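Uncharacterized protein McrA (PDB 5ZMO) binds phosphorothioated DNA through its sulfur-binding domain, the part described here, and probably belongs to the HNH endonucleases that act in type IV restriction. Local coordinates at residues P30-W35 with R75-A80; P59-E62 with Q66-D69; T52-V57 with S108-D113; H10-D15 with G117-D122; N124-R127 with A132-S135. One frame throughout, in Å; residues are numbered along the deposited sequence. Where two conformers were deposited one is given.

Interaction 1: P30-W35 with R75-A80; sequences PVLLLW and RYPFWA. With nucleotides of chain B.
Leu32 on helix 28-41 meets Pro77 and Phe78 on helix 70-83 in a small, fully buried apolar contact. One methyl does nearly all the work: Leu32 CD2 lies 3.8 Å from Pro77 CB and 3.6 Å from Phe78 N, resting on the link between the two residues more than on the aromatic ring. With CG anti to the backbone N (chi1 -172°), Leu32 extends across the gap between the helices. Pro77 has no N-H to give, and helix 70-83 kinks here; its ring supplies the apolar surface that faces Leu32. Trp50 meets the Phe78 ring edge to face.

Within helix 70-83, Tyr76 packs on its neighbour: Tyr76 CZ lies 3.7 Å above the guanidinium plane of Arg75, offset toward its rim.

The polar bonds point elsewhere. Tyr76 OH accepts a hydrogen bond of 3.2 Å from N4 of the cytosine of DC5 of chain B, at 146° about the hydrogen, and Arg75 forms a salt bridge with Asp72.

This is the DNA-facing side of the sulfur-binding domain, where helix 70-83 puts Tyr76 against the major-groove edge of a cytosine while another side of it packs on helix 28-41.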
# COMPACT_ATOMS: atom_id res chain seq x y z
N PRO A 30 5.00 2.16 2.49
CA PRO A 30 5.24 2.98 1.35
C PRO A 30 5.00 2.29 0.01
O PRO A 30 4.35 2.93 -0.89
CB PRO A 30 6.71 3.43 1.52
CG PRO A 30 6.82 3.50 3.06
CD PRO A 30 6.06 2.34 3.51
N VAL A 31 5.42 1.06 -0.09
CA VAL A 31 5.21 0.32 -1.38
C VAL A 31 3.69 0.05 -1.61
O VAL A 31 3.18 0.29 -2.68
CB VAL A 31 6.02 -0.97 -1.42
CG1 VAL A 31 5.55 -1.95 -2.51
CG2 VAL A 31 7.49 -0.65 -1.57
N LEU A 32 2.98 -0.46 -0.63
CA LEU A 32 1.56 -0.69 -0.81
C LEU A 32 0.77 0.57 -1.08
O LEU A 32 -0.13 0.58 -2.03
CB LEU A 32 1.00 -1.49 0.36
CG LEU A 32 -0.44 -1.96 0.17
CD1 LEU A 32 -0.64 -2.77 -1.05
CD2 LEU A 32 -0.86 -2.74 1.40
N LEU A 33 1.10 1.66 -0.35
CA LEU A 33 0.43 2.95 -0.64
C LEU A 33 0.71 3.44 -2.06
O LEU A 33 -0.21 3.89 -2.74
CB LEU A 33 0.82 4.08 0.33
CG LEU A 33 0.22 3.84 1.70
CD1 LEU A 33 0.95 4.69 2.74
CD2 LEU A 33 -1.23 4.11 1.73
N LEU A 34 1.98 3.45 -2.46
CA LEU A 34 2.28 3.87 -3.88
C LEU A 34 1.54 3.05 -4.94
O LEU A 34 1.02 3.59 -5.95
CB LEU A 34 3.78 3.85 -4.12
CG LEU A 34 4.62 5.01 -3.61
CD1 LEU A 34 6.10 4.68 -3.79
CD2 LEU A 34 4.30 6.24 -4.41
N TRP A 35 1.45 1.75 -4.71
CA TRP A 35 0.77 0.84 -5.62
C TRP A 35 -0.69 1.22 -5.64
O TRP A 35 -1.30 1.35 -6.73
CB TRP A 35 0.97 -0.60 -5.23
CG TRP A 35 0.23 -1.54 -6.08
CD1 TRP A 35 0.58 -2.00 -7.33
CD2 TRP A 35 -1.04 -2.15 -5.77
NE1 TRP A 35 -0.38 -2.84 -7.81
CE2 TRP A 35 -1.39 -2.94 -6.89
CE3 TRP A 35 -1.92 -2.07 -4.68
CZ2 TRP A 35 -2.55 -3.69 -6.93
CZ3 TRP A 35 -3.10 -2.83 -4.73
CH2 TRP A 35 -3.40 -3.59 -5.85
N ARG A 75 1.66 -8.99 3.33
CA ARG A 75 0.64 -9.26 4.31
C ARG A 75 0.72 -8.22 5.47
O ARG A 75 -0.34 -7.83 6.00
CB ARG A 75 0.65 -10.70 4.81
CG ARG A 75 1.85 -11.07 5.60
CD ARG A 75 2.00 -12.56 5.64
NE ARG A 75 3.12 -12.92 6.47
CZ ARG A 75 3.07 -13.26 7.76
NH1 ARG A 75 4.21 -13.59 8.35
NH2 ARG A 75 1.95 -13.29 8.44
N TYR A 76 1.93 -7.74 5.80
CA TYR A 76 2.11 -6.81 6.95
C TYR A 76 1.37 -5.45 6.73
O TYR A 76 0.50 -5.14 7.51
CB TYR A 76 3.55 -6.61 7.28
CG TYR A 76 4.16 -7.84 7.94
CD1 TYR A 76 3.73 -8.26 9.19
CD2 TYR A 76 5.18 -8.54 7.31
CE1 TYR A 76 4.30 -9.34 9.79
CE2 TYR A 76 5.68 -9.71 7.85
CZ TYR A 76 5.26 -10.09 9.11
OH TYR A 76 5.80 -11.20 9.72
N PRO A 77 1.63 -4.75 5.61
CA PRO A 77 0.93 -3.45 5.36
C PRO A 77 -0.53 -3.65 4.96
O PRO A 77 -1.35 -2.77 5.20
CB PRO A 77 1.73 -2.80 4.22
CG PRO A 77 2.37 -3.98 3.54
CD PRO A 77 2.72 -4.99 4.65
N PHE A 78 -0.86 -4.79 4.36
CA PHE A 78 -2.23 -5.12 3.94
C PHE A 78 -3.18 -5.04 5.11
O PHE A 78 -4.34 -4.69 4.94
CB PHE A 78 -2.26 -6.48 3.29
CG PHE A 78 -3.55 -6.85 2.68
CD1 PHE A 78 -3.85 -6.44 1.39
CD2 PHE A 78 -4.48 -7.60 3.39
CE1 PHE A 78 -5.05 -6.83 0.80
CE2 PHE A 78 -5.66 -7.97 2.82
CZ PHE A 78 -5.97 -7.56 1.51
N TRP A 79 -2.67 -5.38 6.28
CA TRP A 79 -3.41 -5.19 7.54
C TRP A 79 -3.10 -3.95 8.32
O TRP A 79 -4.02 -3.25 8.76
CB TRP A 79 -3.08 -6.41 8.44
CG TRP A 79 -3.93 -6.46 9.73
CD1 TRP A 79 -3.46 -6.26 11.00
CD2 TRP A 79 -5.29 -6.84 9.85
NE1 TRP A 79 -4.49 -6.39 11.89
CE2 TRP A 79 -5.60 -6.80 11.24
CE3 TRP A 79 -6.28 -7.19 8.96
CZ2 TRP A 79 -6.85 -7.08 11.72
CZ3 TRP A 79 -7.55 -7.49 9.45
CH2 TRP A 79 -7.80 -7.43 10.81
N ALA A 80 -1.83 -3.59 8.43
CA ALA A 80 -1.39 -2.48 9.27
C ALA A 80 -1.85 -1.12 8.82
O ALA A 80 -2.04 -0.24 9.63
CB ALA A 80 0.10 -2.46 9.42
P DC B 5 11.33 -7.06 8.38
OP1 DC B 5 12.48 -6.28 7.89
OP2 DC B 5 10.69 -8.15 7.64
O5' DC B 5 11.71 -7.69 9.80
C5' DC B 5 12.38 -6.89 10.76
C4' DC B 5 12.94 -7.78 11.84
O4' DC B 5 11.90 -8.34 12.67
C3' DC B 5 13.77 -8.97 11.35
O3' DC B 5 14.85 -9.10 12.30
C2' DC B 5 12.80 -10.14 11.46
C1' DC B 5 11.94 -9.78 12.67
N1 DC B 5 10.54 -10.27 12.69
C2 DC B 5 10.02 -10.90 13.82
O2 DC B 5 10.78 -11.18 14.76
N3 DC B 5 8.72 -11.28 13.82
C4 DC B 5 7.95 -11.05 12.75
N4 DC B 5 6.67 -11.42 12.81
C5 DC B 5 8.45 -10.38 11.60
C6 DC B 5 9.74 -10.03 11.61

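Interaction 2: P59-E62 with Q66-D69; sequences PLME and QVED
Met61, near the end of helix 50-63, and Val67, in the loop that follows, form the tight part of this contact. Val67 was deposited in two conformers, so the details of its methyls hold for one of them. There, Met61 CG lies 3.6 Å from Val67 CG1, and both methyls, CG1 and CG2, sit 3.4 Å from Met61 O while also touching Met61 CG. The valine thus straddles the carbonyl oxygen. The methionine chain bends at both chi2 and chi3 and carries its end away from the loop toward Val31. Val67 N donates a weak hydrogen bond of 3.3 Å to Met61 O, fairly straight at 161°. Gln66, the residue just before, has positive phi (61°) and turns the chain out of the helix and back over its last turn.

The outer side is looser and faces solvent. Glu62 CG only brushes Val67 CG2 at 4.0 Å, the two side chains crossing at about a right angle, and Gln66 and Glu68 point away. The carboxylate of Glu62 comes within 4.0 Å of Asp69 C through OE1, but its stronger partner is Gly70 N, to which OE1 is hydrogen-bonded. Asp69 is the N-cap of helix 70-83, its OD1 accepting from Asp72 N and weakly from Val71 N.

Glu62 OE1 and Asp69 OD1 stand 4.8 Å apart. Two acids so close would tend to raise each other's affinity for a proton, but the backbone N-H groups at the start of helix 70-83 are likely to offset this and favour both as carboxylates.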
# COMPACT_ATOMS: atom_id res chain seq x y z
N PRO A 59 6.11 -8.88 -6.12
CA PRO A 59 7.35 -8.63 -6.84
C PRO A 59 7.88 -7.21 -6.74
O PRO A 59 9.09 -7.03 -6.82
CB PRO A 59 6.97 -8.83 -8.35
CG PRO A 59 5.56 -9.19 -8.40
CD PRO A 59 4.97 -9.24 -7.02
N LEU A 60 7.00 -6.23 -6.55
CA LEU A 60 7.45 -4.84 -6.23
C LEU A 60 8.11 -4.70 -4.86
O LEU A 60 9.07 -3.93 -4.68
CB LEU A 60 6.33 -3.83 -6.35
CG LEU A 60 5.50 -3.86 -7.60
CD1 LEU A 60 4.26 -2.96 -7.49
CD2 LEU A 60 6.36 -3.41 -8.82
N MET A 61 7.55 -5.41 -3.90
CA MET A 61 8.11 -5.53 -2.53
C MET A 61 9.55 -6.07 -2.60
O MET A 61 10.49 -5.56 -1.93
CB MET A 61 7.23 -6.48 -1.72
CG MET A 61 6.97 -6.22 -0.26
SD MET A 61 6.60 -4.54 0.18
CE MET A 61 4.82 -4.39 0.18
N GLU A 62 9.76 -7.12 -3.40
CA GLU A 62 11.09 -7.67 -3.61
C GLU A 62 12.04 -6.75 -4.36
O GLU A 62 13.20 -6.55 -3.95
CB GLU A 62 10.96 -9.04 -4.32
CG GLU A 62 10.31 -10.09 -3.49
CD GLU A 62 9.64 -11.21 -4.29
OE1 GLU A 62 9.23 -12.17 -3.59
OE2 GLU A 62 9.60 -11.09 -5.56
N GLN A 66 13.24 -4.02 -0.92
CA GLN A 66 14.31 -4.76 -0.16
C GLN A 66 13.82 -5.90 0.71
O GLN A 66 14.43 -6.19 1.77
CB GLN A 66 15.10 -3.81 0.81
CG GLN A 66 15.42 -2.44 0.30
CD GLN A 66 16.38 -1.66 1.20
OE1 GLN A 66 16.31 -1.71 2.45
NE2 GLN A 66 17.26 -0.91 0.57
N VAL A 67 12.71 -6.52 0.34
CA VAL A 67 12.21 -7.61 1.16
C VAL A 67 12.73 -8.88 0.49
O VAL A 67 12.99 -8.89 -0.69
CB VAL A 67 10.67 -7.59 1.26
CG1 VAL A 67 10.17 -6.15 1.40
CG2 VAL A 67 10.07 -8.28 0.07
N GLU A 68 12.92 -9.92 1.28
CA GLU A 68 13.39 -11.20 0.77
C GLU A 68 12.22 -12.01 0.20
O GLU A 68 12.32 -12.60 -0.83
CB GLU A 68 13.98 -12.05 1.94
CG GLU A 68 15.18 -11.46 2.67
CD GLU A 68 16.45 -11.40 1.84
OE1 GLU A 68 16.43 -11.84 0.66
OE2 GLU A 68 17.48 -10.91 2.37
N ASP A 69 11.11 -12.01 0.92
CA ASP A 69 9.91 -12.76 0.48
C ASP A 69 8.77 -11.74 0.40
O ASP A 69 8.20 -11.33 1.42
CB ASP A 69 9.68 -13.85 1.45
CG ASP A 69 8.40 -14.64 1.19
OD1 ASP A 69 7.46 -14.17 0.44
OD2 ASP A 69 8.30 -15.76 1.76

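Interaction 3: T52-V57 with S108-D113; sequences TTRDAV and SLNAVD
Between 52-57 on helix 50-63 and 108-113 at the end of helix 106-112, the closest CA atoms are those of Arg54 and Asn110, 9.8 Å apart. Helix 106-112 ends just beyond, where Asp113 takes positive phi. Side chains alone span the gap.

Arg54 NH1 donates to Asn110 OD1 over 3.0 Å, but the angle at the hydrogen is only 121°, and the bond is weak. The oxygen lies at the edge of the guanidinium, near its plane, whereas the amide plane is turned 70° from it. The same OD1 accepts from Trp50 NE1, its stronger partner, so the amide is probably positioned mainly by the indole N-H. A bend at chi3 (73°) folds the arginine end back toward its own helix, where NE forms a salt bridge with Asp55 OD1 at 2.9 Å, approaching from above the carboxylate plane. NH2 adds weak, longer bonds to both oxygens of Asp55. Replacing Arg54 by an alanine would probably leave the Asp55 carboxylate without its charged mate and remove this direct link between the helices.

Asp113 OD2 bonds to Ser51 OG, and Leu109 packs on Trp50 and Phe78. This is a polar rim over an apolar interface, in which Trp50, at the start of helix 50-63, joins that helix to helix 106-112 by both its N-H and its ring surface.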
# COMPACT_ATOMS: atom_id res chain seq x y z
N THR A 52 -5.22 -11.00 -5.54
CA THR A 52 -4.80 -10.14 -6.63
C THR A 52 -3.73 -9.15 -6.16
O THR A 52 -2.78 -8.89 -6.86
CB THR A 52 -5.98 -9.28 -7.09
OG1 THR A 52 -7.05 -10.17 -7.37
CG2 THR A 52 -5.60 -8.46 -8.30
N THR A 53 -3.89 -8.69 -4.94
CA THR A 53 -3.05 -7.61 -4.41
C THR A 53 -1.68 -8.23 -4.13
O THR A 53 -0.66 -7.65 -4.47
CB THR A 53 -3.64 -6.99 -3.12
OG1 THR A 53 -4.92 -6.43 -3.41
CG2 THR A 53 -2.72 -5.93 -2.55
N ARG A 54 -1.67 -9.37 -3.44
CA ARG A 54 -0.46 -10.17 -3.17
C ARG A 54 0.32 -10.40 -4.44
O ARG A 54 1.51 -10.10 -4.51
CB ARG A 54 -0.81 -11.46 -2.51
CG ARG A 54 0.30 -12.48 -2.41
CD ARG A 54 -0.33 -13.83 -2.16
NE ARG A 54 -0.99 -14.31 -3.40
CZ ARG A 54 -1.87 -15.31 -3.46
NH1 ARG A 54 -2.28 -15.93 -2.35
NH2 ARG A 54 -2.41 -15.62 -4.63
N ASP A 55 -0.37 -10.84 -5.49
CA ASP A 55 0.32 -11.13 -6.74
C ASP A 55 0.86 -9.93 -7.49
O ASP A 55 1.94 -10.04 -8.06
CB ASP A 55 -0.51 -12.04 -7.65
CG ASP A 55 -0.69 -13.48 -7.04
OD1 ASP A 55 0.01 -13.91 -6.08
OD2 ASP A 55 -1.49 -14.27 -7.60
N ALA A 56 0.18 -8.79 -7.42
CA ALA A 56 0.65 -7.58 -7.97
C ALA A 56 1.81 -6.96 -7.20
O ALA A 56 2.78 -6.42 -7.78
CB ALA A 56 -0.49 -6.57 -8.06
N VAL A 57 1.73 -7.03 -5.88
CA VAL A 57 2.60 -6.22 -5.07
C VAL A 57 3.84 -6.97 -4.60
O VAL A 57 4.90 -6.37 -4.41
CB VAL A 57 1.85 -5.55 -3.88
CG1 VAL A 57 2.81 -4.70 -3.05
CG2 VAL A 57 0.76 -4.67 -4.39
N SER A 108 -5.40 -17.76 6.92
CA SER A 108 -6.77 -17.19 6.93
C SER A 108 -6.92 -16.12 5.87
O SER A 108 -8.01 -15.99 5.32
CB SER A 108 -7.22 -16.68 8.31
OG SER A 108 -6.64 -15.43 8.78
N LEU A 109 -5.86 -15.36 5.58
CA LEU A 109 -5.90 -14.42 4.40
C LEU A 109 -6.11 -15.19 3.12
O LEU A 109 -6.90 -14.78 2.23
CB LEU A 109 -4.60 -13.57 4.26
CG LEU A 109 -4.34 -12.37 5.10
CD1 LEU A 109 -2.94 -11.84 4.84
CD2 LEU A 109 -5.37 -11.28 4.83
N ASN A 110 -5.38 -16.30 2.97
CA ASN A 110 -5.50 -17.07 1.73
C ASN A 110 -6.89 -17.70 1.63
O ASN A 110 -7.51 -17.70 0.57
CB ASN A 110 -4.37 -18.13 1.61
CG ASN A 110 -3.00 -17.53 1.14
OD1 ASN A 110 -2.89 -16.44 0.55
ND2 ASN A 110 -1.96 -18.28 1.38
N ALA A 111 -7.37 -18.24 2.74
CA ALA A 111 -8.69 -18.94 2.76
C ALA A 111 -9.88 -18.01 2.57
O ALA A 111 -10.73 -18.29 1.76
CB ALA A 111 -8.87 -19.72 4.06
N VAL A 112 -9.92 -16.90 3.26
CA VAL A 112 -11.04 -15.97 3.23
C VAL A 112 -10.93 -15.13 1.95
O VAL A 112 -11.94 -14.79 1.32
CB VAL A 112 -11.06 -15.09 4.48
CG1 VAL A 112 -12.08 -13.96 4.33
CG2 VAL A 112 -11.37 -15.96 5.71
N ASP A 113 -9.68 -14.80 1.56
CA ASP A 113 -9.38 -13.94 0.40
C ASP A 113 -10.17 -12.65 0.46
O ASP A 113 -10.94 -12.36 -0.50
CB ASP A 113 -9.60 -14.66 -0.93
CG ASP A 113 -8.84 -14.03 -2.06
OD1 ASP A 113 -8.02 -13.13 -1.77
OD2 ASP A 113 -9.01 -14.44 -3.24

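Interaction 4: H10-D15 with G117-D122; sequences HRRVGD and GLREDD
Arg12 on helix 9-14 reaches across to Asp122 in the first turn of helix 120-128, their CA atoms 10.4 Å apart, with Arg119 at the N-cap position of that helix. The side chains of Arg12 and Asp122 come from opposite directions and meet in a two-pronged, end-on salt bridge. Arg12 NH1 binds Asp122 OD1 at 2.9 Å and Arg12 NH2 binds Asp122 OD2 at 2.8 Å, each oxygen offering its syn lone pair. The first bond is almost straight at 177°, and the guanidinium and carboxylate lie nearly coplanar, 17° apart. A bend at chi3 (-78°) turns the Arg12 guanidinium to present this edge.

Over one face of the same guanidinium lies that of Arg119, offset toward the rim, with Arg119 NH2 3.4 Å from Arg12 NH1. Two cations can lie so near probably because the carboxylates of Asp121 and Asp122 are beside them. Arg119 NH2 forms a salt bridge of 2.6 Å with Asp121 OD1. A weaker one, 3.2 Å long, joins Arg119 NH2 to Asp122 OD2, which thus has a partner on each arginine. Arg12 NE also bonds to Lys7 O, and NH2 to Asp85 O. A methionine in place of Arg12 would probably leave the buried Asp122 carboxylate with only the weak bond from Arg119 among the partners described.

The network fastens the amino-terminal helix 9-14 to the start of helix 120-128. Strand 115-117 leads into it, Gly117 pairing with Cys88; Leu86 packs against Arg12 and Val13, and Gly14 O bonds to Arg143 of helix 130-144.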
# COMPACT_ATOMS: atom_id res chain seq x y z
N HIS A 10 -3.33 13.43 2.41
CA HIS A 10 -1.92 13.89 2.47
C HIS A 10 -1.31 13.80 3.88
O HIS A 10 -0.19 13.28 4.04
CB HIS A 10 -1.79 15.33 2.00
CG HIS A 10 -0.37 15.80 1.89
ND1 HIS A 10 0.41 15.62 0.76
CD2 HIS A 10 0.43 16.39 2.80
CE1 HIS A 10 1.60 16.15 0.97
NE2 HIS A 10 1.64 16.61 2.21
N ARG A 11 -2.05 14.26 4.87
CA ARG A 11 -1.56 14.22 6.28
C ARG A 11 -1.50 12.79 6.80
O ARG A 11 -0.52 12.40 7.48
CB ARG A 11 -2.45 15.03 7.24
CG ARG A 11 -1.88 15.09 8.66
CD ARG A 11 -2.50 16.24 9.45
NE ARG A 11 -1.94 17.52 9.01
CZ ARG A 11 -0.77 18.02 9.42
NH1 ARG A 11 -0.02 17.38 10.34
NH2 ARG A 11 -0.34 19.17 8.93
N ARG A 12 -2.53 12.01 6.51
CA ARG A 12 -2.50 10.58 6.95
C ARG A 12 -1.32 9.82 6.36
O ARG A 12 -0.66 9.06 7.05
CB ARG A 12 -3.85 9.93 6.75
CG ARG A 12 -4.88 10.35 7.82
CD ARG A 12 -6.26 9.80 7.71
NE ARG A 12 -7.04 10.52 6.67
CZ ARG A 12 -7.37 10.07 5.47
NH1 ARG A 12 -8.12 10.84 4.63
NH2 ARG A 12 -7.07 8.83 5.08
N VAL A 13 -1.06 10.01 5.08
CA VAL A 13 0.08 9.40 4.41
C VAL A 13 1.38 9.90 5.04
O VAL A 13 2.27 9.11 5.31
CB VAL A 13 0.09 9.72 2.90
CG1 VAL A 13 1.45 9.36 2.29
CG2 VAL A 13 -1.06 9.00 2.22
N GLY A 14 1.49 11.20 5.34
CA GLY A 14 2.71 11.74 5.96
C GLY A 14 2.93 11.29 7.42
O GLY A 14 4.07 11.31 7.90
N ASP A 15 1.86 10.91 8.11
CA ASP A 15 1.97 10.30 9.47
C ASP A 15 2.41 8.84 9.47
O ASP A 15 2.58 8.26 10.54
CB ASP A 15 0.62 10.36 10.20
CG ASP A 15 0.20 11.79 10.61
OD1 ASP A 15 1.02 12.73 10.55
OD2 ASP A 15 -1.00 11.94 10.96
N GLY A 117 -8.72 -2.22 0.20
CA GLY A 117 -8.13 -1.08 -0.51
C GLY A 117 -8.34 0.22 0.20
O GLY A 117 -8.59 0.28 1.42
N LEU A 118 -8.13 1.31 -0.54
CA LEU A 118 -8.22 2.66 0.05
C LEU A 118 -9.67 2.90 0.56
O LEU A 118 -10.61 2.29 0.08
CB LEU A 118 -7.89 3.73 -1.01
CG LEU A 118 -6.43 3.66 -1.48
CD1 LEU A 118 -6.27 4.57 -2.70
CD2 LEU A 118 -5.40 4.03 -0.46
N ARG A 119 -9.78 3.77 1.53
CA ARG A 119 -11.08 4.35 1.92
C ARG A 119 -11.79 5.02 0.72
O ARG A 119 -11.13 5.53 -0.18
CB ARG A 119 -10.87 5.35 2.99
CG ARG A 119 -10.56 4.74 4.35
CD ARG A 119 -9.59 5.58 5.13
NE ARG A 119 -10.12 6.49 6.13
CZ ARG A 119 -10.49 7.76 5.94
NH1 ARG A 119 -10.92 8.46 6.98
NH2 ARG A 119 -10.49 8.34 4.75
N GLU A 120 -13.12 5.02 0.71
CA GLU A 120 -13.87 5.55 -0.45
C GLU A 120 -13.56 7.02 -0.69
O GLU A 120 -13.37 7.45 -1.86
CB GLU A 120 -15.41 5.34 -0.36
CG GLU A 120 -16.12 5.77 -1.65
CD GLU A 120 -17.64 5.74 -1.62
OE1 GLU A 120 -18.20 4.94 -0.82
OE2 GLU A 120 -18.26 6.55 -2.40
N ASP A 121 -13.57 7.81 0.36
CA ASP A 121 -13.30 9.26 0.23
C ASP A 121 -11.91 9.53 -0.34
O ASP A 121 -11.73 10.35 -1.22
CB ASP A 121 -13.51 9.98 1.56
CG ASP A 121 -12.67 9.43 2.74
OD1 ASP A 121 -11.93 8.43 2.61
OD2 ASP A 121 -12.73 10.04 3.84
N ASP A 122 -10.92 8.77 0.10
CA ASP A 122 -9.56 8.88 -0.47
C ASP A 122 -9.49 8.45 -1.93
O ASP A 122 -8.87 9.15 -2.74
CB ASP A 122 -8.55 8.13 0.39
CG ASP A 122 -8.51 8.61 1.79
OD1 ASP A 122 -8.73 9.84 2.02
OD2 ASP A 122 -8.12 7.79 2.71

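Interaction 5: N124-R127 with A132-S135; sequences NLLR and AAAS
Leu125, which packs on Ala132, and Asn124 before it both direct their carbonyl oxygens to Ser128 OG, Asn124 O in a hydrogen bond and Leu125 O in a weak one. The serine thereby ties down the last turn of helix 120-128, immediately before the chain turns into helix 130-144.

Across the turn the contact is apolar, with two leucines set against two alanines. Leu125 CD1 reaches Ala132 CB at 4.2 Å, touching with the end of its chain. Leu126 meets Ala133 through its branch point, CG lying 4.2 Å from the alanine CB, and that methyl also lies 4.1 Å from Leu126 O. CG of Leu126 stands anti to the carbonyl carbon (chi1 -81°), which brings the branch point near Ala133. Both alanine methyls point toward 124-127, and at this tight turn the CA atoms of Leu126 and Ala133 are 5.0 Å apart, a spacing the small alanine side chains fit.

Helices 120-128 and 130-144 thus form a tight corner with a single residue between them. Its inner side packs on helix 28-41, Leu126 against Ile37 and Ala40 and Ala133 against Val41. Leu118, ahead of helix 120-128, covers Leu126 as well, while Leu161, near the carboxyl end, rests on Ala133.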
# COMPACT_ATOMS: atom_id res chain seq x y z
N ASN A 124 -11.93 8.29 -4.08
CA ASN A 124 -12.66 9.33 -4.89
C ASN A 124 -11.83 10.60 -5.06
O ASN A 124 -11.87 11.20 -6.15
CB ASN A 124 -14.05 9.66 -4.41
CG ASN A 124 -15.00 8.47 -4.45
OD1 ASN A 124 -15.94 8.40 -3.65
ND2 ASN A 124 -14.74 7.54 -5.32
N LEU A 125 -11.10 11.06 -4.02
CA LEU A 125 -10.21 12.22 -4.16
C LEU A 125 -9.12 12.00 -5.23
O LEU A 125 -8.88 12.85 -6.09
CB LEU A 125 -9.56 12.59 -2.81
CG LEU A 125 -8.41 13.59 -2.84
CD1 LEU A 125 -8.92 14.94 -3.26
CD2 LEU A 125 -7.76 13.68 -1.49
N LEU A 126 -8.41 10.84 -5.15
CA LEU A 126 -7.41 10.49 -6.12
C LEU A 126 -7.91 10.51 -7.56
O LEU A 126 -7.18 10.91 -8.46
CB LEU A 126 -6.78 9.09 -5.80
CG LEU A 126 -5.70 9.07 -4.72
CD1 LEU A 126 -5.69 10.17 -3.70
CD2 LEU A 126 -5.57 7.70 -4.07
N ARG A 127 -9.10 10.00 -7.80
CA ARG A 127 -9.60 9.94 -9.18
C ARG A 127 -10.02 11.33 -9.66
O ARG A 127 -9.83 11.68 -10.85
CB ARG A 127 -10.86 9.10 -9.25
CG ARG A 127 -10.84 7.76 -8.60
CD ARG A 127 -12.29 7.58 -8.11
NE ARG A 127 -13.00 6.83 -9.10
CZ ARG A 127 -14.29 6.64 -9.18
NH1 ARG A 127 -14.66 5.83 -10.16
NH2 ARG A 127 -15.18 7.12 -8.30
N ALA A 132 -3.66 16.06 -6.51
CA ALA A 132 -3.59 15.53 -5.16
C ALA A 132 -2.99 14.14 -5.14
O ALA A 132 -2.25 13.84 -4.22
CB ALA A 132 -4.94 15.52 -4.49
N ALA A 133 -3.28 13.30 -6.14
CA ALA A 133 -2.61 12.01 -6.28
C ALA A 133 -1.08 12.15 -6.52
O ALA A 133 -0.27 11.48 -5.90
CB ALA A 133 -3.25 11.21 -7.37
N ALA A 134 -0.74 12.93 -7.55
CA ALA A 134 0.66 13.29 -7.84
C ALA A 134 1.43 13.74 -6.56
O ALA A 134 2.52 13.23 -6.28
CB ALA A 134 0.70 14.38 -8.92
N SER A 135 0.89 14.67 -5.78
CA SER A 135 1.63 15.21 -4.64
C SER A 135 1.77 14.18 -3.56
O SER A 135 2.84 14.05 -2.98
CB SER A 135 1.01 16.50 -4.09
OG SER A 135 -0.13 16.22 -3.33

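How the interactions relate
Interactions 1, 2 and 3 form one continuous region: interaction 1 lies about 3 Å from the chain's centre, and the centres of interactions 2 and 3 are each about 12 Å from its own. Helix 50-63 takes part in both outer contacts, and Trp35, packed against Leu60, Val57 and Ala56 of that helix, joins them to the middle. Interactions 4 and 5 share helix 120-128, their centres about 10 Å apart, and touch through Leu118 and Leu126; they lie across the chain's centre from interactions 2 and 3. Interaction 4 joins the chain's beginning to residues beyond interaction 3, and interaction 5 follows. Helix 70-83, which meets the DNA, is thus backed by helices 28-41 and 50-63.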